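Local coordinates for protein polysaccharide deacetylase (Streptococcus pyogenes, PDB 6DQ3) that removes N-acetyl groups from the cell wall linkage unit of streptococcal rhamnopolysaccharides, as a zinc-dependent enzyme of carbohydrate esterase family 4, at residues Tyr14-Val19 with Met80-Asn85; Thr75-Met80 with Thr99-Thr104; Gln131-Asn136 with Ala169-Ser174. All coordinates share one frame; numbering follows the deposited sequence.

Interaction 1 of 3, residues Tyr14-Val19 with Met80-Asn85; sequences YHAIHV and MIDFYN. With ZN (zinc ion), chain F; ACT (acetate ion), chain C.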
loop_
_atom_site.group_PDB
_atom_site.type_symbol
_atom_site.label_atom_id
_atom_site.label_comp_id
_atom_site.label_asym_id
_atom_site.label_seq_id
_atom_site.Cartn_x
_atom_site.Cartn_y
_atom_site.Cartn_z
ATOM N N TYR A 14 -0.750 -4.011 4.909
ATOM C CA TYR A 14 -1.272 -3.641 6.216
ATOM C C TYR A 14 -2.595 -2.899 6.052
ATOM O O TYR A 14 -2.881 -2.318 5.006
ATOM C CB TYR A 14 -0.292 -2.724 6.964
ATOM C CG TYR A 14 0.976 -3.367 7.465
ATOM C CD1 TYR A 14 2.113 -3.397 6.676
ATOM C CD2 TYR A 14 1.045 -3.917 8.736
ATOM C CE1 TYR A 14 3.281 -3.978 7.128
ATOM C CE2 TYR A 14 2.205 -4.496 9.200
ATOM C CZ TYR A 14 3.321 -4.527 8.392
ATOM O OH TYR A 14 4.478 -5.103 8.851
ATOM N N HIS A 15 -3.397 -2.900 7.117
ATOM C CA HIS A 15 -4.581 -2.054 7.177
ATOM C C HIS A 15 -4.541 -1.316 8.509
ATOM O O HIS A 15 -3.816 -0.321 8.646
ATOM C CB HIS A 15 -5.853 -2.877 6.989
ATOM C CG HIS A 15 -6.173 -3.144 5.548
ATOM N ND1 HIS A 15 -5.513 -4.098 4.805
ATOM C CD2 HIS A 15 -7.061 -2.560 4.709
ATOM C CE1 HIS A 15 -5.992 -4.104 3.572
ATOM N NE2 HIS A 15 -6.936 -3.184 3.488
ATOM N N ALA A 16 -5.256 -1.821 9.505
ATOM C CA ALA A 16 -5.338 -1.141 10.794
ATOM C C ALA A 16 -4.156 -1.483 11.691
ATOM O O ALA A 16 -3.781 -2.650 11.827
ATOM C CB ALA A 16 -6.634 -1.511 11.506
ATOM N N ILE A 17 -3.583 -0.461 12.322
ATOM C CA ILE A 17 -2.570 -0.650 13.355
ATOM C C ILE A 17 -2.916 0.296 14.497
ATOM O O ILE A 17 -2.696 1.509 14.391
ATOM C CB ILE A 17 -1.140 -0.388 12.857
ATOM C CG1 ILE A 17 -0.853 -1.283 11.648
ATOM C CG2 ILE A 17 -0.139 -0.653 13.966
ATOM C CD1 ILE A 17 0.546 -1.150 11.077
ATOM N N HIS A 18 -3.458 -0.243 15.581
ATOM C CA HIS A 18 -3.735 0.577 16.755
ATOM C C HIS A 18 -4.118 -0.333 17.908
ATOM O O HIS A 18 -4.381 -1.525 17.729
ATOM C CB HIS A 18 -4.828 1.628 16.479
ATOM C CG HIS A 18 -6.126 1.069 15.979
ATOM N ND1 HIS A 18 -6.447 1.016 14.639
ATOM C CD2 HIS A 18 -7.208 0.593 16.643
ATOM C CE1 HIS A 18 -7.656 0.504 14.498
ATOM N NE2 HIS A 18 -8.141 0.238 15.698
ATOM N N VAL A 19 -4.110 0.245 19.112
ATOM C CA VAL A 19 -4.588 -0.471 20.281
ATOM C C VAL A 19 -6.088 -0.690 20.146
ATOM O O VAL A 19 -6.835 0.227 19.782
ATOM C CB VAL A 19 -4.252 0.308 21.562
ATOM C CG1 VAL A 19 -4.923 -0.366 22.748
ATOM C CG2 VAL A 19 -2.755 0.393 21.762
ATOM N N MET A 80 -6.362 5.493 6.539
ATOM C CA MET A 80 -6.958 5.647 7.856
ATOM C C MET A 80 -6.046 6.466 8.760
ATOM O O MET A 80 -4.821 6.473 8.603
ATOM C CB MET A 80 -7.234 4.270 8.462
ATOM C CG MET A 80 -8.276 3.476 7.676
ATOM S SD MET A 80 -8.588 1.814 8.295
ATOM C CE MET A 80 -6.992 1.054 8.031
ATOM N N ILE A 81 -6.662 7.172 9.713
ATOM C CA ILE A 81 -5.921 8.146 10.507
ATOM C C ILE A 81 -4.877 7.453 11.384
ATOM O O ILE A 81 -3.854 8.058 11.736
ATOM C CB ILE A 81 -6.907 9.006 11.326
ATOM C CG1 ILE A 81 -6.168 10.153 12.018
ATOM C CG2 ILE A 81 -7.670 8.153 12.336
ATOM C CD1 ILE A 81 -5.521 11.127 11.050
ATOM N N ASP A 82 -5.088 6.178 11.728
ATOM C CA ASP A 82 -4.083 5.471 12.514
ATOM C C ASP A 82 -2.765 5.326 11.755
ATOM O O ASP A 82 -1.730 5.090 12.385
ATOM C CB ASP A 82 -4.596 4.092 12.975
ATOM C CG ASP A 82 -4.905 3.138 11.822
ATOM O OD1 ASP A 82 -4.809 3.532 10.643
ATOM O OD2 ASP A 82 -5.245 1.969 12.107
ATOM N N PHE A 83 -2.764 5.466 10.424
ATOM C CA PHE A 83 -1.492 5.460 9.705
ATOM C C PHE A 83 -0.640 6.659 10.109
ATOM O O PHE A 83 0.580 6.541 10.270
ATOM C CB PHE A 83 -1.718 5.447 8.188
ATOM C CG PHE A 83 -0.437 5.424 7.400
ATOM C CD1 PHE A 83 0.249 4.237 7.194
ATOM C CD2 PHE A 83 0.102 6.599 6.893
ATOM C CE1 PHE A 83 1.441 4.221 6.482
ATOM C CE2 PHE A 83 1.287 6.586 6.182
ATOM C CZ PHE A 83 1.958 5.400 5.980
ATOM N N TYR A 84 -1.269 7.819 10.303
ATOM C CA TYR A 84 -0.543 9.001 10.759
ATOM C C TYR A 84 -0.277 8.968 12.260
ATOM O O TYR A 84 0.813 9.352 12.706
ATOM C CB TYR A 84 -1.333 10.256 10.399
ATOM C CG TYR A 84 -0.722 11.550 10.867
ATOM C CD1 TYR A 84 0.389 12.084 10.232
ATOM C CD2 TYR A 84 -1.281 12.262 11.921
ATOM C CE1 TYR A 84 0.942 13.275 10.646
ATOM C CE2 TYR A 84 -0.738 13.459 12.340
ATOM C CZ TYR A 84 0.375 13.960 11.699
ATOM O OH TYR A 84 0.927 15.151 12.108
ATOM N N ASN A 85 -1.257 8.534 13.057
ATOM C CA ASN A 85 -1.102 8.606 14.506
ATOM C C ASN A 85 -0.218 7.493 15.054
ATOM O O ASN A 85 0.479 7.697 16.053
ATOM C CB ASN A 85 -2.459 8.527 15.213
ATOM C CG ASN A 85 -3.299 9.775 15.034
ATOM O OD1 ASN A 85 -2.779 10.877 14.849
ATOM N ND2 ASN A 85 -4.614 9.607 15.106
HETATM ZN ZN ZN F . -10.257 0.153 15.927
HETATM C C ACT C . -8.642 -2.813 0.197
HETATM O O ACT C . -8.215 -2.277 1.239
HETATM O OXT ACT C . -9.665 -2.485 -0.433
HETATM C CH3 ACT C . -7.856 -3.907 -0.325
HETATM O O HOH W 1 -3.546 2.435 8.551
#
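At a zinc site distinct from the one held by Asp78, His133 and His137, His18 and Asp82 meet: His18 coordinates the metal through NE2 at 2.1 Å, with Glu24 as a second protein ligand, and its ND1 faces Asp82. His18 ND1 donates to Asp82 OD2 over 3.0 Å at 161°, with the oxygen almost in the imidazole plane and met on its anti side. Ring and carboxylate planes stand 51° apart. Such a His-carboxylate bond behind a metal ligand helps to fix the rotation of the ring and would probably make NE2 a stronger electron donor to zinc. The same OD2 also accepts from the backbone N of Ile17 at 3.0 Å, from above the carboxylate plane. Asp82 lies in the first turn of helix 81-93, which follows strand 71-77 in a beta-alpha-beta unit, so its carboxylate ties the loop after strand 8-14 to that helix. OD1 takes a water that also donates to His15 O. Met80, bent at chi3, lays CE against the backbone of His15, 3.4 Å from His15 C, a place suited to a flexible apolar chain. His15 faces the active site, where NE2 donates nearly straight (167°) to acetate O at 2.7 Å.

Interaction 2 of 3, residues Thr75-Met80 with Thr99-Thr104; sequences TFDDSM and TNNVIT. With ZN (zinc ion), chain D.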
loop_
_atom_site.group_PDB
_atom_site.type_symbol
_atom_site.label_atom_id
_atom_site.label_comp_id
_atom_site.label_asym_id
_atom_site.label_seq_id
_atom_site.Cartn_x
_atom_site.Cartn_y
_atom_site.Cartn_z
ATOM N N THR A 75 2.932 -1.424 2.173
ATOM C CA THR A 75 1.733 -0.746 1.699
ATOM C C THR A 75 0.621 -0.802 2.737
ATOM O O THR A 75 0.448 -1.809 3.431
ATOM C CB THR A 75 1.216 -1.341 0.371
ATOM O OG1 THR A 75 0.664 -2.648 0.582
ATOM C CG2 THR A 75 2.341 -1.426 -0.656
ATOM N N PHE A 76 -0.139 0.289 2.815
ATOM C CA PHE A 76 -1.273 0.441 3.719
ATOM C C PHE A 76 -2.456 0.938 2.904
ATOM O O PHE A 76 -2.342 1.951 2.209
ATOM C CB PHE A 76 -0.983 1.457 4.837
ATOM C CG PHE A 76 0.035 1.002 5.848
ATOM C CD1 PHE A 76 1.366 0.865 5.502
ATOM C CD2 PHE A 76 -0.344 0.743 7.156
ATOM C CE1 PHE A 76 2.298 0.457 6.438
ATOM C CE2 PHE A 76 0.584 0.334 8.092
ATOM C CZ PHE A 76 1.903 0.191 7.732
ATOM N N ASP A 77 -3.598 0.269 3.014
ATOM C CA ASP A 77 -4.786 0.701 2.291
ATOM C C ASP A 77 -5.715 1.529 3.177
ATOM O O ASP A 77 -5.677 1.448 4.411
ATOM C CB ASP A 77 -5.562 -0.500 1.731
ATOM C CG ASP A 77 -4.727 -1.366 0.809
ATOM O OD1 ASP A 77 -3.737 -0.865 0.242
ATOM O OD2 ASP A 77 -5.072 -2.554 0.641
ATOM N N ASP A 78 -6.533 2.356 2.507
ATOM C CA ASP A 78 -7.736 2.999 3.045
ATOM C C ASP A 78 -7.465 4.307 3.780
ATOM O O ASP A 78 -8.389 4.910 4.343
ATOM C CB ASP A 78 -8.481 2.025 3.969
ATOM C CG ASP A 78 -9.088 0.850 3.227
ATOM O OD1 ASP A 78 -9.113 0.893 1.988
ATOM O OD2 ASP A 78 -9.519 -0.128 3.876
ATOM N N SER A 79 -6.224 4.766 3.750
ATOM C CA SER A 79 -5.820 6.075 4.259
ATOM C C SER A 79 -6.512 6.403 5.582
ATOM O O SER A 79 -7.151 7.445 5.744
ATOM C CB SER A 79 -6.083 7.162 3.213
ATOM O OG SER A 79 -7.362 7.011 2.619
ATOM N N MET A 80 -6.362 5.493 6.539
ATOM C CA MET A 80 -6.958 5.647 7.856
ATOM C C MET A 80 -6.046 6.466 8.760
ATOM O O MET A 80 -4.821 6.473 8.603
ATOM C CB MET A 80 -7.234 4.270 8.462
ATOM C CG MET A 80 -8.276 3.476 7.676
ATOM S SD MET A 80 -8.588 1.814 8.295
ATOM C CE MET A 80 -6.992 1.054 8.031
ATOM N N THR A 99 3.987 3.201 1.764
ATOM C CA THR A 99 3.000 3.770 0.860
ATOM C C THR A 99 1.612 3.581 1.444
ATOM O O THR A 99 1.278 2.498 1.932
ATOM C CB THR A 99 3.043 3.095 -0.526
ATOM O OG1 THR A 99 4.299 3.354 -1.153
ATOM C CG2 THR A 99 1.913 3.613 -1.416
ATOM N N ASN A 100 0.796 4.627 1.388
ATOM C CA ASN A 100 -0.612 4.506 1.731
ATOM C C ASN A 100 -1.473 4.761 0.499
ATOM O O ASN A 100 -1.301 5.770 -0.193
ATOM C CB ASN A 100 -1.018 5.470 2.843
ATOM C CG ASN A 100 -2.369 5.123 3.425
ATOM O OD1 ASN A 100 -3.393 5.236 2.748
ATOM N ND2 ASN A 100 -2.382 4.676 4.674
ATOM N N ASN A 101 -2.405 3.854 0.244
ATOM C CA ASN A 101 -3.312 3.953 -0.893
ATOM C C ASN A 101 -4.585 4.664 -0.453
ATOM O O ASN A 101 -5.338 4.149 0.381
ATOM C CB ASN A 101 -3.562 2.552 -1.429
ATOM C CG ASN A 101 -2.265 1.877 -1.844
ATOM O OD1 ASN A 101 -1.473 2.462 -2.580
ATOM N ND2 ASN A 101 -2.022 0.671 -1.344
ATOM N N VAL A 102 -4.827 5.836 -1.039
ATOM C CA VAL A 102 -5.715 6.839 -0.466
ATOM C C VAL A 102 -7.082 6.804 -1.138
ATOM O O VAL A 102 -7.188 6.796 -2.374
ATOM C CB VAL A 102 -5.106 8.247 -0.578
ATOM C CG1 VAL A 102 -6.081 9.289 -0.014
ATOM C CG2 VAL A 102 -3.752 8.321 0.114
ATOM N N ILE A 103 -8.127 6.819 -0.312
ATOM C CA ILE A 103 -9.504 6.999 -0.754
ATOM C C ILE A 103 -9.747 8.504 -0.787
ATOM O O ILE A 103 -10.011 9.124 0.245
ATOM C CB ILE A 103 -10.489 6.291 0.176
ATOM C CG1 ILE A 103 -10.113 4.816 0.332
ATOM C CG2 ILE A 103 -11.914 6.440 -0.328
ATOM C CD1 ILE A 103 -10.889 4.095 1.426
ATOM N N THR A 104 -9.663 9.105 -1.977
ATOM C CA THR A 104 -9.575 10.561 -2.029
ATOM C C THR A 104 -10.874 11.231 -1.603
ATOM O O THR A 104 -10.842 12.349 -1.082
ATOM C CB THR A 104 -9.168 11.029 -3.426
ATOM O OG1 THR A 104 -10.127 10.592 -4.394
ATOM C CG2 THR A 104 -7.791 10.474 -3.777
HETATM ZN ZN ZN D . -9.727 -0.500 0.600
HETATM O O HOH W 2 -10.956 -1.654 2.283
HETATM O O HOH W 3 -8.976 9.254 2.783
#
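Asp77 OD1 receives the side-chain amide of Asn101, whose ND2 lies 2.8 Å away with an almost straight N-H (169°) and the oxygen in the amide plane. OD1 has a further hydrogen bond elsewhere and OD2 forms a salt bridge with Arg212, so this buried carboxylate is held at both oxygens. The pair belongs to two parallel neighbours of the central sheet, strands 71-77 and 98-102, joined by helix 81-93 in a beta-alpha-beta crossover. Their backbones bond in the usual parallel manner: Phe76 N to Thr99 O, then Asn101 N to Phe76 O at 2.7 Å. Side by side on one sheet face, Asp77 and Asn101 can pair as carboxylate and amide, while Phe76 turns to the other face and stacks on Tyr14. Beyond the strand, Asp78 N still bonds to Asn101 O at 3.0 Å, and its side chain binds the active-site zinc through OD1 at 2.1 Å. A water that coordinates the metal donates to OD2. Ile103 CD1 packs 3.7 Å from Asp78 OD1, an apolar wall beside the ligand. The small Ser79 fits against Val102, and its OG, set between backbone N and carbonyl carbon (chi1 45°), accepts from Ile103 N at 3.0 Å.

Interaction 3 of 3, residues Gln131-Asn136 with Ala169-Ser174; sequences QDHTVN and AIAYPS. With ZN (zinc ion), chain D; ACT (acetate ion), chain C; EDO (1,2-ethanediol), chain H.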
loop_
_atom_site.group_PDB
_atom_site.type_symbol
_atom_site.label_atom_id
_atom_site.label_comp_id
_atom_site.label_asym_id
_atom_site.label_seq_id
_atom_site.Cartn_x
_atom_site.Cartn_y
_atom_site.Cartn_z
ATOM N N GLN A 131 -0.552 6.902 -2.794
ATOM C CA GLN A 131 -0.983 6.434 -4.094
ATOM C C GLN A 131 -2.505 6.286 -4.094
ATOM O O GLN A 131 -3.200 6.741 -3.177
ATOM C CB GLN A 131 -0.240 5.138 -4.437
ATOM C CG GLN A 131 1.293 5.278 -4.438
ATOM C CD GLN A 131 1.814 6.240 -5.496
ATOM O OE1 GLN A 131 1.428 6.166 -6.658
ATOM N NE2 GLN A 131 2.687 7.157 -5.091
ATOM N N ASP A 132 -3.029 5.655 -5.142
ATOM C CA ASP A 132 -4.451 5.736 -5.438
ATOM C C ASP A 132 -5.238 4.564 -4.871
ATOM O O ASP A 132 -4.797 3.413 -4.926
ATOM C CB ASP A 132 -4.660 5.807 -6.952
ATOM C CG ASP A 132 -6.082 6.128 -7.323
ATOM O OD1 ASP A 132 -6.917 5.200 -7.344
ATOM O OD2 ASP A 132 -6.362 7.313 -7.569
ATOM N N HIS A 133 -6.419 4.875 -4.320
ATOM C CA HIS A 133 -7.360 3.861 -3.864
ATOM C C HIS A 133 -8.790 4.255 -4.226
ATOM O O HIS A 133 -9.729 3.959 -3.482
ATOM C CB HIS A 133 -7.208 3.628 -2.359
ATOM C CG HIS A 133 -7.656 2.274 -1.898
ATOM N ND1 HIS A 133 -7.531 1.135 -2.668
ATOM C CD2 HIS A 133 -8.208 1.877 -0.728
ATOM C CE1 HIS A 133 -8.003 0.099 -1.996
ATOM N NE2 HIS A 133 -8.421 0.524 -0.815
ATOM N N THR A 134 -8.950 4.926 -5.375
ATOM C CA THR A 134 -10.206 5.407 -5.944
ATOM C C THR A 134 -10.786 6.579 -5.159
ATOM O O THR A 134 -10.290 6.934 -4.082
ATOM C CB THR A 134 -11.272 4.305 -6.042
ATOM O OG1 THR A 134 -11.874 4.093 -4.760
ATOM C CG2 THR A 134 -10.691 3.004 -6.577
ATOM N N VAL A 135 -11.844 7.183 -5.701
ATOM C CA VAL A 135 -12.506 8.295 -5.027
ATOM C C VAL A 135 -13.432 7.786 -3.932
ATOM O O VAL A 135 -13.345 8.212 -2.776
ATOM C CB VAL A 135 -13.281 9.159 -6.041
ATOM C CG1 VAL A 135 -13.992 10.305 -5.317
ATOM C CG2 VAL A 135 -12.372 9.685 -7.135
ATOM N N ASN A 136 -14.331 6.861 -4.272
ATOM C CA ASN A 136 -15.391 6.441 -3.370
ATOM C C ASN A 136 -15.278 4.990 -2.918
ATOM O O ASN A 136 -16.154 4.515 -2.190
ATOM C CB ASN A 136 -16.750 6.680 -4.045
ATOM C CG ASN A 136 -17.007 8.156 -4.332
ATOM O OD1 ASN A 136 -17.129 8.967 -3.408
ATOM N ND2 ASN A 136 -17.101 8.506 -5.613
ATOM N N ALA A 169 0.681 4.371 -8.815
ATOM C CA ALA A 169 0.233 3.080 -8.319
ATOM C C ALA A 169 -1.204 3.162 -7.835
ATOM O O ALA A 169 -1.644 4.191 -7.314
ATOM C CB ALA A 169 1.136 2.581 -7.174
ATOM N N ILE A 170 -1.929 2.056 -8.003
ATOM C CA ILE A 170 -3.300 1.939 -7.525
ATOM C C ILE A 170 -3.446 0.615 -6.788
ATOM O O ILE A 170 -2.812 -0.389 -7.136
ATOM C CB ILE A 170 -4.327 2.046 -8.682
ATOM C CG1 ILE A 170 -5.762 1.939 -8.155
ATOM C CG2 ILE A 170 -4.048 0.973 -9.734
ATOM C CD1 ILE A 170 -6.823 2.206 -9.202
ATOM N N ALA A 171 -4.260 0.630 -5.735
ATOM C CA ALA A 171 -4.736 -0.581 -5.074
ATOM C C ALA A 171 -6.234 -0.688 -5.339
ATOM O O ALA A 171 -6.981 0.243 -5.031
ATOM C CB ALA A 171 -4.459 -0.547 -3.567
ATOM N N TYR A 172 -6.671 -1.803 -5.918
ATOM C CA TYR A 172 -8.091 -1.961 -6.242
ATOM C C TYR A 172 -8.886 -2.238 -4.972
ATOM O O TYR A 172 -8.476 -3.082 -4.164
ATOM C CB TYR A 172 -8.289 -3.092 -7.254
ATOM C CG TYR A 172 -7.371 -2.934 -8.437
ATOM C CD1 TYR A 172 -7.490 -1.840 -9.282
ATOM C CD2 TYR A 172 -6.360 -3.848 -8.685
ATOM C CE1 TYR A 172 -6.639 -1.666 -10.334
ATOM C CE2 TYR A 172 -5.508 -3.688 -9.749
ATOM C CZ TYR A 172 -5.649 -2.593 -10.569
ATOM O OH TYR A 172 -4.801 -2.418 -11.631
ATOM N N PRO A 173 -10.007 -1.545 -4.748
ATOM C CA PRO A 173 -10.790 -1.797 -3.531
ATOM C C PRO A 173 -11.195 -3.258 -3.417
ATOM O O PRO A 173 -11.753 -3.847 -4.349
ATOM C CB PRO A 173 -12.001 -0.870 -3.685
ATOM C CG PRO A 173 -11.459 0.278 -4.492
ATOM C CD PRO A 173 -10.498 -0.361 -5.478
ATOM N N SER A 174 -10.892 -3.840 -2.260
ATOM C CA SER A 174 -11.189 -5.234 -1.943
ATOM C C SER A 174 -10.502 -6.208 -2.892
ATOM O O SER A 174 -10.852 -7.394 -2.935
ATOM C CB SER A 174 -12.704 -5.466 -1.929
ATOM O OG SER A 174 -13.311 -4.661 -0.932
HETATM ZN ZN ZN D . -9.727 -0.500 0.600
HETATM C C ACT C . -8.642 -2.813 0.197
HETATM O O ACT C . -8.215 -2.277 1.239
HETATM O OXT ACT C . -9.665 -2.485 -0.433
HETATM C CH3 ACT C . -7.856 -3.907 -0.325
HETATM C C1 EDO H . -16.767 10.243 1.188
HETATM O O1 EDO H . -17.876 10.556 2.036
HETATM C C2 EDO H . -17.276 9.777 -0.173
HETATM O O2 EDO H . -16.154 9.639 -1.044
HETATM O O HOH W 2 -10.956 -1.654 2.283
#
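The His133 imidazole meets its partners at its edge: Ala171 O and the acetate OXT lie near the ring plane, while Pro173 CA approaches obliquely, 3.7 Å from CE1. At one nitrogen, ND1 donates to Ala171 O over 2.6 Å; the oxygen is 6° out of the ring plane, although the donor stands above the plane of that carbonyl. At the other, NE2 binds zinc at 2.2 Å, in the site completed on the protein side by Asp78 and His137. The backbone carbonyl is thus a second-shell group that helps to set the rotation of a metal ligand; histidine suits the place because one ring nitrogen can bind zinc while the other donates a hydrogen bond. Its chi1 of -155° puts CG anti to the backbone N, from where the ring reaches Ala171. Strands 128-132 and 169-171 meet here by a single bridge, Asp132 with Ile170, within the barrel-like deacetylase fold of this family. Ala171 N gives to Asp132 O, and Gln131 extends the pairing with its side chain, OE1 accepting from Ala169 N at 2.9 Å. In an Asx turn, Asp132 OD1 accepts from Thr134 N at 2.8 Å; OD2 bonds to Ser155. Thr134 CG2 meets Pro173 CG tip to tip at 3.5 Å. Just past this proline, Ser174 N points almost straight at acetate OXT, 2.6 Å away; the acetate chelates the zinc through both oxygens.

Interactions 2 and 3 are buried and meet at neighbouring strands 98-102 and 128-132, where backbone bonds join Asn100 and Val102 to Gln131; both supply ligands to the same zinc, and one metal-bound water belongs to both. Interaction 1 is only partly buried, lies farther from the chain centre, and holds a loop to a helix mainly through a carboxylate instead of strand pairing. It shares Met80 with interaction 2, and Ile17 packs on Phe76. Although interactions 1 and 3 do not touch, acetate links them, accepting from His15 NE2 at O and from Ser174 N at OXT.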